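Local coordinates for protein arylesterase (Agrobacterium tumefaciens, PDB 3DCI) that probably hydrolyses ester bonds as an SGNH-family (GDSL-like) arylesterase and binds zinc, at residues Arg73-Asp78 with Ile107-Asn112; Gly88-Glu93 with Ala133-Thr138; Cys98-Asp103 with Phe139-Arg144. All coordinates share one frame; numbering follows the deposited sequence.

Contact 1: Arg73-Asp78 with Ile107-Asn112. With ACY (acetic acid), chain M.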
loop_
_atom_site.group_PDB
_atom_site.type_symbol
_atom_site.label_atom_id
_atom_site.label_comp_id
_atom_site.label_asym_id
_atom_site.label_seq_id
_atom_site.Cartn_x
_atom_site.Cartn_y
_atom_site.Cartn_z
ATOM N N ARG A 73 16.973 -3.672 -5.229
ATOM C CA ARG A 73 16.622 -2.536 -4.346
ATOM C C ARG A 73 16.939 -1.176 -4.991
ATOM O O ARG A 73 17.990 -1.010 -5.615
ATOM C CB ARG A 73 17.346 -2.627 -3.016
ATOM C CG ARG A 73 17.040 -1.472 -2.076
ATOM C CD ARG A 73 17.602 -1.782 -0.725
ATOM N NE ARG A 73 16.741 -2.716 0.009
ATOM C CZ ARG A 73 17.147 -3.441 1.046
ATOM N NH1 ARG A 73 18.424 -3.470 1.419
ATOM N NH2 ARG A 73 16.295 -4.201 1.672
ATOM N N THR A 74 15.997 -0.235 -4.818
ATOM C CA THR A 74 16.086 1.141 -5.293
ATOM C C THR A 74 16.246 2.033 -4.055
ATOM O O THR A 74 16.091 1.566 -2.945
ATOM C CB THR A 74 14.783 1.550 -5.998
ATOM O OG1 THR A 74 13.700 1.600 -5.051
ATOM C CG2 THR A 74 14.422 0.569 -7.083
ATOM N N THR A 75 16.556 3.308 -4.245
ATOM C CA THR A 75 16.621 4.224 -3.132
ATOM C C THR A 75 15.235 4.363 -2.478
ATOM O O THR A 75 15.105 4.160 -1.275
ATOM C CB THR A 75 17.158 5.614 -3.565
ATOM O OG1 THR A 75 16.349 6.123 -4.646
ATOM C CG2 THR A 75 18.647 5.517 -3.945
ATOM N N CYS A 76 14.209 4.706 -3.262
ATOM C CA CYS A 76 12.893 4.997 -2.671
ATOM C C CYS A 76 11.736 4.748 -3.624
ATOM O O CYS A 76 10.683 5.381 -3.506
ATOM C CB CYS A 76 12.851 6.447 -2.157
ATOM S SG CYS A 76 12.898 7.685 -3.462
ATOM N N TYR A 77 11.916 3.798 -4.538
ATOM C CA TYR A 77 10.940 3.556 -5.590
ATOM C C TYR A 77 10.400 2.137 -5.444
ATOM O O TYR A 77 11.157 1.191 -5.255
ATOM C CB TYR A 77 11.548 3.844 -6.986
ATOM C CG TYR A 77 12.094 5.249 -7.024
ATOM C CD1 TYR A 77 11.225 6.352 -7.015
ATOM C CD2 TYR A 77 13.467 5.489 -6.943
ATOM C CE1 TYR A 77 11.709 7.667 -6.978
ATOM C CE2 TYR A 77 13.968 6.796 -6.918
ATOM C CZ TYR A 77 13.099 7.885 -6.932
ATOM O OH TYR A 77 13.612 9.178 -6.893
ATOM N N ASP A 78 9.083 2.002 -5.481
ATOM C CA ASP A 78 8.483 0.671 -5.428
ATOM C C ASP A 78 8.886 -0.059 -6.695
ATOM O O ASP A 78 8.989 0.540 -7.774
ATOM C CB ASP A 78 6.961 0.743 -5.316
ATOM C CG ASP A 78 6.475 1.332 -3.990
ATOM O OD1 ASP A 78 7.253 1.394 -3.011
ATOM O OD2 ASP A 78 5.277 1.712 -3.932
ATOM N N ILE A 107 25.377 3.409 2.613
ATOM C CA ILE A 107 24.364 3.088 1.599
ATOM C C ILE A 107 25.015 3.116 0.228
ATOM O O ILE A 107 25.556 4.145 -0.158
ATOM C CB ILE A 107 23.195 4.088 1.587
ATOM C CG1 ILE A 107 22.585 4.221 2.978
ATOM C CG2 ILE A 107 22.136 3.677 0.502
ATOM C CD1 ILE A 107 21.437 5.226 3.056
HETATM N N MSE A 108 24.981 1.978 -0.469
HETATM C CA MSE A 108 25.357 1.891 -1.871
HETATM C C MSE A 108 24.143 1.495 -2.723
HETATM O O MSE A 108 23.760 0.332 -2.768
HETATM C CB MSE A 108 26.506 0.918 -2.098
HETATM C CG MSE A 108 27.079 1.014 -3.531
HETATM SE SE MSE A 108 28.787 0.062 -3.754
HETATM C CE MSE A 108 28.119 -1.727 -3.898
ATOM N N LEU A 109 23.561 2.490 -3.389
ATOM C CA LEU A 109 22.358 2.310 -4.202
ATOM C C LEU A 109 22.389 3.293 -5.350
ATOM O O LEU A 109 23.146 4.290 -5.319
ATOM C CB LEU A 109 21.080 2.538 -3.389
ATOM C CG LEU A 109 20.703 1.492 -2.343
ATOM C CD1 LEU A 109 19.583 1.997 -1.425
ATOM C CD2 LEU A 109 20.342 0.123 -2.956
ATOM N N GLY A 110 21.574 3.008 -6.356
ATOM C CA GLY A 110 21.440 3.885 -7.537
ATOM C C GLY A 110 21.397 3.125 -8.849
ATOM O O GLY A 110 20.804 3.601 -9.834
ATOM N N THR A 111 22.065 1.967 -8.877
ATOM C CA THR A 111 22.113 1.104 -10.061
ATOM C C THR A 111 20.729 0.701 -10.577
ATOM O O THR A 111 20.526 0.590 -11.771
ATOM C CB THR A 111 22.965 -0.156 -9.748
ATOM O OG1 THR A 111 24.284 0.263 -9.331
ATOM C CG2 THR A 111 23.062 -1.081 -10.961
ATOM N N ASN A 112 19.789 0.455 -9.677
ATOM C CA ASN A 112 18.415 0.121 -10.066
ATOM C C ASN A 112 17.532 1.331 -10.313
ATOM O O ASN A 112 16.575 1.236 -11.060
ATOM C CB ASN A 112 17.791 -0.796 -9.036
ATOM C CG ASN A 112 18.518 -2.094 -8.957
ATOM O OD1 ASN A 112 18.859 -2.681 -9.981
ATOM N ND2 ASN A 112 18.821 -2.521 -7.765
HETATM C C ACY M . 20.958 -5.138 -8.544
HETATM O O ACY M . 20.378 -5.112 -7.459
HETATM O OXT ACY M . 20.721 -6.024 -9.388
HETATM C CH3 ACY M . 21.981 -4.074 -8.899
HETATM O O HOH W 1 20.105 0.471 -6.682
#

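Contact 2: Gly88-Glu93 with Ala133-Thr138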
loop_
_atom_site.group_PDB
_atom_site.type_symbol
_atom_site.label_atom_id
_atom_site.label_comp_id
_atom_site.label_asym_id
_atom_site.label_seq_id
_atom_site.Cartn_x
_atom_site.Cartn_y
_atom_site.Cartn_z
ATOM N N GLY A 88 13.819 0.974 -1.089
ATOM C CA GLY A 88 14.888 1.143 -0.124
ATOM C C GLY A 88 14.509 1.916 1.124
ATOM O O GLY A 88 14.995 1.627 2.185
ATOM N N ALA A 89 13.637 2.898 1.005
ATOM C CA ALA A 89 13.294 3.723 2.154
ATOM C C ALA A 89 12.500 2.941 3.223
ATOM O O ALA A 89 12.729 3.107 4.427
ATOM C CB ALA A 89 12.542 4.960 1.682
ATOM N N ARG A 90 11.561 2.094 2.779
ATOM C CA ARG A 90 10.754 1.297 3.706
ATOM C C ARG A 90 11.634 0.281 4.419
ATOM O O ARG A 90 11.527 0.090 5.625
ATOM C CB ARG A 90 9.628 0.553 2.963
ATOM C CG ARG A 90 8.214 1.071 3.225
ATOM C CD ARG A 90 7.930 2.419 2.620
ATOM N NE ARG A 90 8.496 3.519 3.409
ATOM C CZ ARG A 90 8.773 4.744 2.932
ATOM N NH1 ARG A 90 8.535 5.061 1.653
ATOM N NH2 ARG A 90 9.318 5.646 3.747
ATOM N N ALA A 91 12.497 -0.370 3.654
ATOM C CA ALA A 91 13.417 -1.358 4.205
ATOM C C ALA A 91 14.485 -0.724 5.078
ATOM O O ALA A 91 14.973 -1.377 6.009
ATOM C CB ALA A 91 14.093 -2.162 3.085
ATOM N N LEU A 92 14.898 0.510 4.754
ATOM C CA LEU A 92 15.890 1.206 5.560
ATOM C C LEU A 92 15.342 1.470 6.938
ATOM O O LEU A 92 16.030 1.240 7.931
ATOM C CB LEU A 92 16.354 2.516 4.925
ATOM C CG LEU A 92 17.374 3.330 5.736
ATOM C CD1 LEU A 92 18.597 2.479 6.074
ATOM C CD2 LEU A 92 17.749 4.599 4.995
ATOM N N GLU A 93 14.082 1.899 7.011
ATOM C CA GLU A 93 13.427 2.103 8.293
ATOM C C GLU A 93 13.425 0.822 9.141
ATOM O O GLU A 93 13.672 0.871 10.334
ATOM C CB GLU A 93 11.990 2.590 8.085
ATOM C CG GLU A 93 11.912 4.002 7.558
ATOM C CD GLU A 93 10.522 4.421 7.126
ATOM O OE1 GLU A 93 9.570 3.578 7.074
ATOM O OE2 GLU A 93 10.390 5.636 6.827
ATOM N N ALA A 133 19.005 9.759 3.337
ATOM C CA ALA A 133 19.774 10.566 4.276
ATOM C C ALA A 133 18.857 11.197 5.337
ATOM O O ALA A 133 19.134 11.123 6.531
ATOM C CB ALA A 133 20.600 11.628 3.537
ATOM N N GLN A 134 17.749 11.792 4.907
ATOM C CA GLN A 134 16.792 12.413 5.836
ATOM C C GLN A 134 16.203 11.398 6.797
ATOM O O GLN A 134 16.005 11.688 7.986
ATOM C CB GLN A 134 15.641 13.055 5.086
ATOM C CG GLN A 134 16.021 14.264 4.283
ATOM C CD GLN A 134 14.871 14.766 3.388
ATOM O OE1 GLN A 134 13.822 14.086 3.176
ATOM N NE2 GLN A 134 15.075 15.947 2.843
ATOM N N ILE A 135 15.904 10.212 6.284
ATOM C CA ILE A 135 15.416 9.126 7.131
ATOM C C ILE A 135 16.423 8.763 8.221
ATOM O O ILE A 135 16.064 8.667 9.398
ATOM C CB ILE A 135 15.061 7.873 6.294
ATOM C CG1 ILE A 135 13.790 8.160 5.477
ATOM C CG2 ILE A 135 14.880 6.620 7.222
ATOM C CD1 ILE A 135 13.343 7.064 4.476
ATOM N N VAL A 136 17.686 8.581 7.838
ATOM C CA VAL A 136 18.736 8.235 8.798
ATOM C C VAL A 136 18.847 9.341 9.861
ATOM O O VAL A 136 18.936 9.042 11.055
ATOM C CB VAL A 136 20.122 8.026 8.103
ATOM C CG1 VAL A 136 21.241 7.954 9.152
ATOM C CG2 VAL A 136 20.127 6.770 7.137
ATOM N N GLU A 137 18.862 10.607 9.413
ATOM C CA GLU A 137 19.001 11.772 10.290
ATOM C C GLU A 137 17.877 11.895 11.314
ATOM O O GLU A 137 18.105 12.236 12.478
ATOM C CB GLU A 137 19.085 13.084 9.482
ATOM C CG GLU A 137 20.355 13.251 8.613
ATOM C CD GLU A 137 20.210 14.330 7.486
ATOM O OE1 GLU A 137 19.166 15.044 7.461
ATOM O OE2 GLU A 137 21.129 14.458 6.620
ATOM N N THR A 138 16.651 11.637 10.886
ATOM C CA THR A 138 15.490 12.004 11.678
ATOM C C THR A 138 14.746 10.818 12.300
ATOM O O THR A 138 13.767 11.026 13.004
ATOM C CB THR A 138 14.520 12.810 10.800
ATOM O OG1 THR A 138 14.065 11.969 9.744
ATOM C CG2 THR A 138 15.233 14.016 10.211
#

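Contact 3: Cys98-Asp103 with Phe139-Arg144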
loop_
_atom_site.group_PDB
_atom_site.type_symbol
_atom_site.label_atom_id
_atom_site.label_comp_id
_atom_site.label_asym_id
_atom_site.label_seq_id
_atom_site.Cartn_x
_atom_site.Cartn_y
_atom_site.Cartn_z
ATOM N N CYS A 98 15.850 -2.601 13.466
ATOM C CA CYS A 98 16.372 -3.905 13.828
ATOM C C CYS A 98 17.778 -3.811 14.425
ATOM O O CYS A 98 18.164 -4.635 15.261
ATOM C CB CYS A 98 16.416 -4.826 12.624
ATOM S SG CYS A 98 14.802 -5.533 12.225
ATOM N N HIS A 99 18.541 -2.829 13.969
ATOM C CA HIS A 99 19.968 -2.811 14.281
ATOM C C HIS A 99 20.417 -1.631 15.118
ATOM O O HIS A 99 21.541 -1.614 15.579
ATOM C CB HIS A 99 20.777 -2.911 12.994
ATOM C CG HIS A 99 20.491 -4.159 12.228
ATOM N ND1 HIS A 99 20.759 -5.411 12.739
ATOM C CD2 HIS A 99 19.879 -4.359 11.036
ATOM C CE1 HIS A 99 20.352 -6.328 11.877
ATOM N NE2 HIS A 99 19.811 -5.717 10.841
HETATM N N MSE A 100 19.554 -0.653 15.326
HETATM C CA MSE A 100 19.868 0.415 16.274
HETATM C C MSE A 100 20.192 -0.130 17.668
HETATM O O MSE A 100 19.654 -1.156 18.069
HETATM C CB MSE A 100 18.710 1.395 16.394
HETATM C CG MSE A 100 17.454 0.825 17.027
HETATM SE SE MSE A 100 16.012 2.113 16.894
HETATM C CE MSE A 100 14.570 1.116 17.733
ATOM N N PRO A 101 21.048 0.565 18.421
ATOM C CA PRO A 101 21.801 1.748 18.028
ATOM C C PRO A 101 22.965 1.462 17.060
ATOM O O PRO A 101 23.713 0.500 17.217
ATOM C CB PRO A 101 22.294 2.310 19.364
ATOM C CG PRO A 101 22.501 1.119 20.220
ATOM C CD PRO A 101 21.285 0.223 19.837
ATOM N N LEU A 102 23.101 2.327 16.070
ATOM C CA LEU A 102 24.080 2.184 15.005
ATOM C C LEU A 102 25.037 3.380 15.052
ATOM O O LEU A 102 24.622 4.514 15.284
ATOM C CB LEU A 102 23.369 2.167 13.671
ATOM C CG LEU A 102 22.723 0.849 13.272
ATOM C CD1 LEU A 102 21.659 1.134 12.217
ATOM C CD2 LEU A 102 23.820 -0.154 12.810
ATOM N N ASP A 103 26.312 3.137 14.788
ATOM C CA ASP A 103 27.259 4.242 14.748
ATOM C C ASP A 103 27.377 4.832 13.346
ATOM O O ASP A 103 27.664 6.013 13.196
ATOM C CB ASP A 103 28.603 3.775 15.249
ATOM C CG ASP A 103 28.536 3.273 16.652
ATOM O OD1 ASP A 103 28.316 4.100 17.544
ATOM O OD2 ASP A 103 28.707 2.059 16.862
ATOM N N PHE A 139 15.215 9.586 12.088
ATOM C CA PHE A 139 14.550 8.386 12.642
ATOM C C PHE A 139 14.377 8.449 14.163
ATOM O O PHE A 139 15.178 9.055 14.835
ATOM C CB PHE A 139 15.352 7.152 12.274
ATOM C CG PHE A 139 14.604 5.840 12.408
ATOM C CD1 PHE A 139 13.721 5.438 11.429
ATOM C CD2 PHE A 139 14.829 5.008 13.486
ATOM C CE1 PHE A 139 13.063 4.238 11.510
ATOM C CE2 PHE A 139 14.184 3.784 13.586
ATOM C CZ PHE A 139 13.286 3.393 12.588
ATOM N N ILE A 140 13.344 7.818 14.700
ATOM C CA ILE A 140 13.146 7.770 16.177
ATOM C C ILE A 140 13.966 6.602 16.702
ATOM O O ILE A 140 13.516 5.455 16.674
ATOM C CB ILE A 140 11.654 7.593 16.593
ATOM C CG1 ILE A 140 10.785 8.685 15.952
ATOM C CG2 ILE A 140 11.502 7.640 18.146
ATOM C CD1 ILE A 140 11.114 10.121 16.421
ATOM N N TYR A 141 15.185 6.901 17.121
ATOM C CA TYR A 141 16.107 5.901 17.639
ATOM C C TYR A 141 15.883 5.666 19.145
ATOM O O TYR A 141 15.352 6.534 19.860
ATOM C CB TYR A 141 17.559 6.324 17.373
ATOM C CG TYR A 141 17.949 6.409 15.891
ATOM C CD1 TYR A 141 18.119 5.271 15.129
ATOM C CD2 TYR A 141 18.182 7.635 15.280
ATOM C CE1 TYR A 141 18.495 5.345 13.791
ATOM C CE2 TYR A 141 18.528 7.724 13.950
ATOM C CZ TYR A 141 18.675 6.583 13.206
ATOM O OH TYR A 141 19.024 6.669 11.879
ATOM N N LYS A 142 16.252 4.471 19.598
ATOM C CA LYS A 142 16.309 4.137 21.021
ATOM C C LYS A 142 17.776 3.892 21.355
ATOM O O LYS A 142 18.361 2.897 20.889
ATOM C CB LYS A 142 15.466 2.890 21.356
ATOM C CG LYS A 142 13.999 2.951 20.948
ATOM C CD LYS A 142 13.347 1.612 21.258
ATOM C CE LYS A 142 11.860 1.622 20.973
ATOM N NZ LYS A 142 11.122 2.266 22.088
ATOM N N PRO A 143 18.414 4.836 22.092
ATOM C CA PRO A 143 17.898 6.121 22.557
ATOM C C PRO A 143 17.910 7.166 21.449
ATOM O O PRO A 143 18.574 6.975 20.414
ATOM C CB PRO A 143 18.889 6.517 23.642
ATOM C CG PRO A 143 20.177 5.946 23.187
ATOM C CD PRO A 143 19.830 4.662 22.462
ATOM N N ARG A 144 17.207 8.269 21.681
ATOM C CA ARG A 144 17.050 9.299 20.670
ATOM C C ARG A 144 18.375 9.905 20.228
ATOM O O ARG A 144 18.493 10.341 19.095
ATOM C CB ARG A 144 16.118 10.414 21.168
ATOM C CG ARG A 144 14.661 10.013 21.322
ATOM C CD ARG A 144 14.033 9.566 20.006
ATOM N NE ARG A 144 13.965 10.686 19.079
ATOM C CZ ARG A 144 12.973 11.566 19.026
ATOM N NH1 ARG A 144 11.914 11.486 19.843
ATOM N NH2 ARG A 144 13.045 12.553 18.137
#

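Contact 1: Arg73-Asp78 with Ile107-Asn112
N112, probably the oxyanion-hole asparagine of this SGNH hydrolase, is held by R73 O, a second-shell partner: it lies in the GTND sequence just after strand 104-108, where the family carries its block III asparagine. Both N-H groups of ND2 are used. One points at R73 O, 2.8 Å from ND2 and nearly straight (176°), approaching from above the carbonyl plane. The other reaches O of an acetic acid molecule, 3.0 Å from ND2, again straight (178°). R170 holds OD1, fixing the amide's rotation. The acetic acid, probably from the crystallisation liquor, also bonds to S32 N and G72 N, which with N112 fit an oxyanion hole, and to H209 NE2, the probable triad histidine. A water accepts from G110 N and N112 N and lies 2.8 Å from R73 O, joining the 110-112 turn to the 73-78 loop. G110 suits this turn because its positive phi (137°) would press a side chain against the preceding carbonyl. L109 supplies the apolar part: its CD2 packs on the aliphatic part of R73, 3.8 Å from CG, while its CD1 lies against T74 O. T75 CG2 lies 3.9 Å from L109 CB, while its OG1 bonds to D113.

Contact 2: Gly88-Glu93 with Ala133-Thr138
I135 turns CG1 away from its own carbonyl carbon (chi1 -71°) and runs on extended, which carries CD1 across to A89, while L92, with CG opposite its backbone N (chi1 178°), sends CD2 toward I135 and V136. I135 is thus the main bridge between the helices. Its CD1 sits 3.6 Å from A89 CB, a close fit possible because alanine presents just one methyl. The other branch, CG2, lies 4.0 Å from E93 CG and slightly farther from L92 CD2. L92 and I135 lie alongside with their ends running opposite ways, while L92 comes crosswise to V136, CD2 touching CG2 at 3.9 Å. Isoleucine suits this buried seam by using both branches; L92 and V136 each bring one methyl.

At the border of the apolar seam, R90 and E93 make a salt bridge within their own helix: R90 NH2 donates to E93 OE2 at 3.3 Å, in the guanidinium plane but from above the carboxylate plane. E93 CG and OE2 border I135, and the R90 guanidinium approaches its CD1 obliquely. On the other helix T138 OG1 donates to Q134 O at 2.6 Å; T138 N reaches the same oxygen from its opposite face. L92 also touches L27 and F29 of the central sheet. The axes of 88-93 and 133-138 come within 10.3 Å, 20° from parallel. Their helices, 88-99 and 122-138, with strand 104-108 between them in the chain, lie side by side, an arrangement that belongs to the alpha/beta/alpha fold of SGNH hydrolases.

Contact 3: Cys98-Asp103 with Phe139-Arg144
M100 and P101 draw level with Y141 and K142, CA atoms 6.8 and 6.7 Å apart respectively, where the two segments have just left their helices and no backbone hydrogen bond joins them. In the alpha/beta fold of this enzyme, these are the connections from helices 88-99 and 122-138 to the strands that follow. Cis peptide bonds precede both P101 and P143, and proline is the residue that best tolerates that geometry. The contact is centred on selenomethionine M100, whose long, flexible and apolar chain suits packing between two non-helical segments. With CG between backbone N and carbonyl carbon (chi1 67°) and the rest extended, its SE lies at the edge of the F139 ring, near the ring plane, 4.1 Å from CE2: a Met-aromatic contact. SE meets the Y141 ring obliquely, while CB stands at that ring's edge, 4.1 Å from CD1. Y141 OH bonds to V136 O at the preceding helix end, and F139 CB covers one of its faces. W35 of a neighbouring subunit donates to M100 O. K142 N is buried without a polar partner, 3.6 Å from SE. Though the lysine's amine leads away, its aliphatic chain completes the packing, K142 CG lying 3.7 Å from M100 CE.

Overall arrangement
The three contacts follow one flank of the central parallel sheet from the probable active-site end outward. The centre of contact 1 lies about 8 Å from the centre of the chain, that of contact 2 about 13 Å and that of contact 3 about 20 Å; centres of contacts 1 and 2, and of 2 and 3, are each about 12 Å apart. Along the chain segments 73-78, 88-93 and 98-103 all precede 107-112, 133-138 and 139-144, so the contacts interleave. Helix 88-99 serves contacts 2 and 3, and strand 104-108 reaches into contact 1. R73 packs on A91, and E93 on F139, so neighbouring contacts touch; contacts 1 and 3 merely adjoin in sequence.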